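Local coordinates for protein carbohydrate kinase, FGGY (Novosphingobium aromaticivorans, PDB 3H6E) that probably phosphorylates a carbohydrate as a member of the FGGY kinase family, although its own substrate is not established, at residues 145-157 with 162-174. Numbering follows the deposited sequence.
Sequences ANATLLPWAQYWA and GRAVSEVTSLGCH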
loop_
_atom_site.group_PDB
_atom_site.type_symbol
_atom_site.label_atom_id
_atom_site.label_comp_id
_atom_site.label_asym_id
_atom_site.label_seq_id
_atom_site.Cartn_x
_atom_site.Cartn_y
_atom_site.Cartn_z
ATOM N N ALA A 145 -7.801 -13.509 25.231
ATOM C CA ALA A 145 -8.269 -12.626 26.296
ATOM C C ALA A 145 -7.127 -12.144 27.195
ATOM O O ALA A 145 -7.230 -11.098 27.833
ATOM C CB ALA A 145 -9.342 -13.317 27.121
ATOM N N ASN A 146 -6.046 -12.915 27.241
ATOM C CA ASN A 146 -4.871 -12.552 28.026
ATOM C C ASN A 146 -3.852 -11.839 27.153
ATOM O O ASN A 146 -2.774 -11.455 27.613
ATOM C CB ASN A 146 -4.225 -13.802 28.624
ATOM C CG ASN A 146 -5.176 -14.585 29.514
ATOM O OD1 ASN A 146 -5.041 -15.802 29.671
ATOM N ND2 ASN A 146 -6.147 -13.888 30.100
ATOM N N ALA A 147 -4.200 -11.667 25.883
ATOM C CA ALA A 147 -3.234 -11.219 24.895
ATOM C C ALA A 147 -3.091 -9.705 24.824
ATOM O O ALA A 147 -4.051 -8.967 25.025
ATOM C CB ALA A 147 -3.592 -11.776 23.525
ATOM N N THR A 148 -1.872 -9.258 24.550
ATOM C CA THR A 148 -1.645 -7.902 24.094
ATOM C C THR A 148 -1.613 -7.948 22.577
ATOM O O THR A 148 -0.927 -8.783 21.993
ATOM C CB THR A 148 -0.315 -7.350 24.615
ATOM O OG1 THR A 148 -0.402 -7.174 26.033
ATOM C CG2 THR A 148 0.009 -6.008 23.949
ATOM N N LEU A 149 -2.376 -7.072 21.938
ATOM C CA LEU A 149 -2.424 -7.046 20.484
ATOM C C LEU A 149 -1.540 -5.935 19.942
ATOM O O LEU A 149 -1.340 -4.911 20.597
ATOM C CB LEU A 149 -3.861 -6.911 19.988
ATOM C CG LEU A 149 -4.677 -8.187 20.195
ATOM C CD1 LEU A 149 -6.120 -8.008 19.745
ATOM C CD2 LEU A 149 -4.019 -9.349 19.463
ATOM N N LEU A 150 -1.021 -6.140 18.739
ATOM C CA LEU A 150 0.076 -5.328 18.254
ATOM C C LEU A 150 0.315 -5.596 16.769
ATOM O O LEU A 150 0.566 -6.735 16.370
ATOM C CB LEU A 150 1.319 -5.668 19.079
ATOM C CG LEU A 150 2.581 -4.819 18.993
ATOM C CD1 LEU A 150 3.471 -5.074 20.191
ATOM C CD2 LEU A 150 3.303 -5.164 17.740
ATOM N N PRO A 151 0.232 -4.543 15.942
ATOM C CA PRO A 151 0.382 -4.701 14.491
ATOM C C PRO A 151 1.707 -5.356 14.107
ATOM O O PRO A 151 2.659 -5.328 14.881
ATOM C CB PRO A 151 0.335 -3.257 13.977
ATOM C CG PRO A 151 -0.411 -2.505 15.024
ATOM C CD PRO A 151 -0.016 -3.141 16.322
ATOM N N TRP A 152 1.751 -5.933 12.910
ATOM C CA TRP A 152 2.917 -6.657 12.409
ATOM C C TRP A 152 4.192 -5.813 12.426
ATOM O O TRP A 152 5.230 -6.250 12.923
ATOM C CB TRP A 152 2.612 -7.160 10.997
ATOM C CG TRP A 152 3.736 -7.852 10.276
ATOM C CD1 TRP A 152 4.272 -7.498 9.071
ATOM C CD2 TRP A 152 4.435 -9.033 10.692
ATOM N NE1 TRP A 152 5.261 -8.379 8.715
ATOM C CE2 TRP A 152 5.382 -9.330 9.693
ATOM C CE3 TRP A 152 4.353 -9.862 11.812
ATOM C CZ2 TRP A 152 6.246 -10.418 9.785
ATOM C CZ3 TRP A 152 5.212 -10.942 11.900
ATOM C CH2 TRP A 152 6.145 -11.210 10.894
ATOM N N ALA A 153 4.111 -4.599 11.894
ATOM C CA ALA A 153 5.263 -3.709 11.853
ATOM C C ALA A 153 5.811 -3.435 13.254
ATOM O O ALA A 153 7.021 -3.493 13.485
ATOM C CB ALA A 153 4.895 -2.407 11.160
ATOM N N GLN A 154 4.910 -3.132 14.186
ATOM C CA GLN A 154 5.301 -2.815 15.555
ATOM C C GLN A 154 5.810 -4.047 16.282
ATOM O O GLN A 154 6.532 -3.936 17.275
ATOM C CB GLN A 154 4.135 -2.192 16.328
ATOM C CG GLN A 154 3.871 -0.747 15.970
ATOM C CD GLN A 154 3.645 -0.559 14.484
ATOM O OE1 GLN A 154 4.432 0.099 13.806
ATOM N NE2 GLN A 154 2.578 -1.159 13.965
ATOM N N TYR A 155 5.431 -5.224 15.795
ATOM C CA TYR A 155 5.851 -6.456 16.449
ATOM C C TYR A 155 7.365 -6.534 16.453
ATOM O O TYR A 155 7.984 -6.992 17.415
ATOM C CB TYR A 155 5.284 -7.700 15.766
ATOM C CG TYR A 155 6.039 -8.934 16.187
ATOM C CD1 TYR A 155 5.822 -9.507 17.431
ATOM C CD2 TYR A 155 7.010 -9.497 15.368
ATOM C CE1 TYR A 155 6.527 -10.622 17.838
ATOM C CE2 TYR A 155 7.719 -10.616 15.765
ATOM C CZ TYR A 155 7.473 -11.174 17.002
ATOM O OH TYR A 155 8.168 -12.288 17.414
ATOM N N TRP A 156 7.957 -6.075 15.362
ATOM C CA TRP A 156 9.392 -6.159 15.196
ATOM C C TRP A 156 10.107 -5.119 16.043
ATOM O O TRP A 156 11.238 -5.331 16.473
ATOM C CB TRP A 156 9.744 -6.058 13.713
ATOM C CG TRP A 156 9.188 -7.221 12.972
ATOM C CD1 TRP A 156 8.134 -7.222 12.104
ATOM C CD2 TRP A 156 9.618 -8.583 13.083
ATOM N NE1 TRP A 156 7.900 -8.497 11.647
ATOM C CE2 TRP A 156 8.797 -9.351 12.234
ATOM C CE3 TRP A 156 10.627 -9.225 13.808
ATOM C CZ2 TRP A 156 8.957 -10.731 12.088
ATOM C CZ3 TRP A 156 10.782 -10.591 13.665
ATOM C CH2 TRP A 156 9.950 -11.330 12.812
ATOM N N ALA A 157 9.432 -4.004 16.298
ATOM C CA ALA A 157 9.979 -2.973 17.173
ATOM C C ALA A 157 9.928 -3.402 18.642
ATOM O O ALA A 157 10.569 -2.795 19.488
ATOM C CB ALA A 157 9.259 -1.644 16.968
ATOM N N GLY A 162 11.498 -4.894 23.591
ATOM C CA GLY A 162 10.751 -5.359 24.745
ATOM C C GLY A 162 9.490 -4.557 25.019
ATOM O O GLY A 162 8.624 -4.991 25.774
ATOM N N ARG A 163 9.381 -3.381 24.412
ATOM C CA ARG A 163 8.192 -2.560 24.592
ATOM C C ARG A 163 7.183 -2.769 23.472
ATOM O O ARG A 163 7.500 -2.613 22.291
ATOM C CB ARG A 163 8.547 -1.074 24.711
ATOM C CG ARG A 163 7.330 -0.186 24.949
ATOM C CD ARG A 163 7.689 1.086 25.701
ATOM N NE ARG A 163 7.907 2.222 24.813
ATOM C CZ ARG A 163 7.018 3.193 24.606
ATOM N NH1 ARG A 163 5.842 3.169 25.222
ATOM N NH2 ARG A 163 7.305 4.192 23.783
ATOM N N ALA A 164 5.965 -3.124 23.860
ATOM C CA ALA A 164 4.866 -3.270 22.923
ATOM C C ALA A 164 4.196 -1.924 22.671
ATOM O O ALA A 164 3.922 -1.165 23.606
ATOM C CB ALA A 164 3.850 -4.273 23.452
ATOM N N VAL A 165 3.923 -1.644 21.402
ATOM C CA VAL A 165 3.273 -0.406 21.000
ATOM C C VAL A 165 2.444 -0.645 19.740
ATOM O O VAL A 165 2.657 -1.625 19.030
ATOM C CB VAL A 165 4.320 0.709 20.759
ATOM C CG1 VAL A 165 3.817 1.728 19.753
ATOM C CG2 VAL A 165 4.702 1.383 22.076
ATOM N N SER A 166 1.478 0.227 19.478
ATOM C CA SER A 166 0.744 0.179 18.219
ATOM C C SER A 166 0.997 1.444 17.411
ATOM O O SER A 166 1.403 2.468 17.958
ATOM C CB SER A 166 -0.755 0.003 18.469
ATOM O OG SER A 166 -1.030 -1.270 19.026
ATOM N N GLU A 167 0.763 1.367 16.106
ATOM C CA GLU A 167 0.893 2.536 15.241
ATOM C C GLU A 167 -0.335 2.659 14.337
ATOM O O GLU A 167 -0.906 1.654 13.908
ATOM C CB GLU A 167 2.191 2.471 14.430
ATOM C CG GLU A 167 2.622 3.802 13.837
ATOM C CD GLU A 167 1.878 4.131 12.557
ATOM O OE1 GLU A 167 1.485 3.185 11.842
ATOM O OE2 GLU A 167 1.688 5.333 12.266
ATOM N N VAL A 168 -0.734 3.893 14.046
ATOM C CA VAL A 168 -2.035 4.150 13.434
ATOM C C VAL A 168 -2.209 3.664 11.984
ATOM O O VAL A 168 -3.299 3.234 11.610
ATOM C CB VAL A 168 -2.422 5.646 13.542
ATOM C CG1 VAL A 168 -1.685 6.469 12.510
ATOM C CG2 VAL A 168 -3.921 5.816 13.380
ATOM N N THR A 169 -1.149 3.723 11.176
ATOM C CA THR A 169 -1.263 3.411 9.746
ATOM C C THR A 169 -1.573 1.946 9.451
ATOM O O THR A 169 -2.222 1.643 8.453
ATOM C CB THR A 169 -0.011 3.837 8.942
ATOM O OG1 THR A 169 1.116 3.035 9.324
ATOM C CG2 THR A 169 0.301 5.305 9.171
ATOM N N SER A 170 -1.092 1.041 10.296
ATOM C CA SER A 170 -1.429 -0.368 10.144
ATOM C C SER A 170 -2.891 -0.592 10.517
ATOM O O SER A 170 -3.576 -1.402 9.901
ATOM C CB SER A 170 -0.522 -1.253 10.999
ATOM O OG SER A 170 0.770 -1.381 10.432
ATOM N N LEU A 171 -3.361 0.137 11.527
ATOM C CA LEU A 171 -4.748 0.034 11.974
ATOM C C LEU A 171 -5.703 0.602 10.932
ATOM O O LEU A 171 -6.849 0.169 10.825
ATOM C CB LEU A 171 -4.951 0.768 13.303
ATOM C CG LEU A 171 -4.106 0.326 14.498
ATOM C CD1 LEU A 171 -4.226 1.325 15.642
ATOM C CD2 LEU A 171 -4.485 -1.081 14.958
ATOM N N GLY A 172 -5.232 1.578 10.167
ATOM C CA GLY A 172 -6.064 2.206 9.157
ATOM C C GLY A 172 -6.076 1.463 7.833
ATOM O O GLY A 172 -6.693 1.912 6.869
ATOM N N CYS A 173 -5.395 0.323 7.786
ATOM C CA CYS A 173 -5.297 -0.469 6.561
ATOM C C CYS A 173 -6.435 -1.490 6.466
ATOM O O CYS A 173 -6.220 -2.692 6.632
ATOM C CB CYS A 173 -3.935 -1.171 6.497
ATOM S SG CYS A 173 -3.598 -2.040 4.952
ATOM N N HIS A 174 -7.641 -0.988 6.199
ATOM C CA HIS A 174 -8.862 -1.799 6.140
ATOM C C HIS A 174 -8.905 -2.946 7.159
ATOM O O HIS A 174 -8.985 -4.116 6.794
ATOM C CB HIS A 174 -9.120 -2.308 4.713
ATOM C CG HIS A 174 -7.944 -2.992 4.084
ATOM N ND1 HIS A 174 -7.560 -4.271 4.424
ATOM C CD2 HIS A 174 -7.082 -2.583 3.124
ATOM C CE1 HIS A 174 -6.507 -4.618 3.706
ATOM N NE2 HIS A 174 -6.195 -3.612 2.910
HETATM O O HOH W 1 6.002 -2.304 19.564
#
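The flat amide of Gln154 lies over the aliphatic start of Glu167, its CD 3.4 Å from Glu167 CB, with the amide and carboxylate planes 57° apart. The rings of helix 152-159 stay out of the contact: Trp156 NE1 sits above the rim of one Trp152 face and in plane at the Tyr155 edge, Tyr155 CD2 lies above the centre of a Trp156 face, and Trp152 NE1 is at the Trp156 edge; Trp152 also meets His77. Gln154 CG stands anti to the carbonyl carbon (chi1 -76°), and a bend at chi2 brings the amide back over Glu167. The carboxylate turns away to cap helix 168-171: Glu167 OE1 takes Thr169 N at 2.8 Å, from above its plane, and also accepts from Thr169 OG1, which itself accepts from His232 N. Pro151 packs against 166-170, CB 3.7 Å from Ser170 CB and CD 3.4 Å from Ser166 OG; that hydroxyl bonds to Ala199 O. With CG anti to the backbone N (chi1 -169°), Leu150 brings CD1 3.4 Å from Ala164 CB. An alanine in place of Gln154 would probably leave Glu167 CB without the amide packed over it, opening a gap. A water lies within donating distance of Gln154 O (2.9 Å) and Arg163 O (3.1 Å), though it probably cannot serve every acceptor at once, and accepts weakly from Val165 N. No direct hydrogen bond joins the segments: strand 148-151 pairs with 81-85, the weakly bonded strand at about 166-167 runs parallel to 201-202, and the two meet through largely apolar packing and this water.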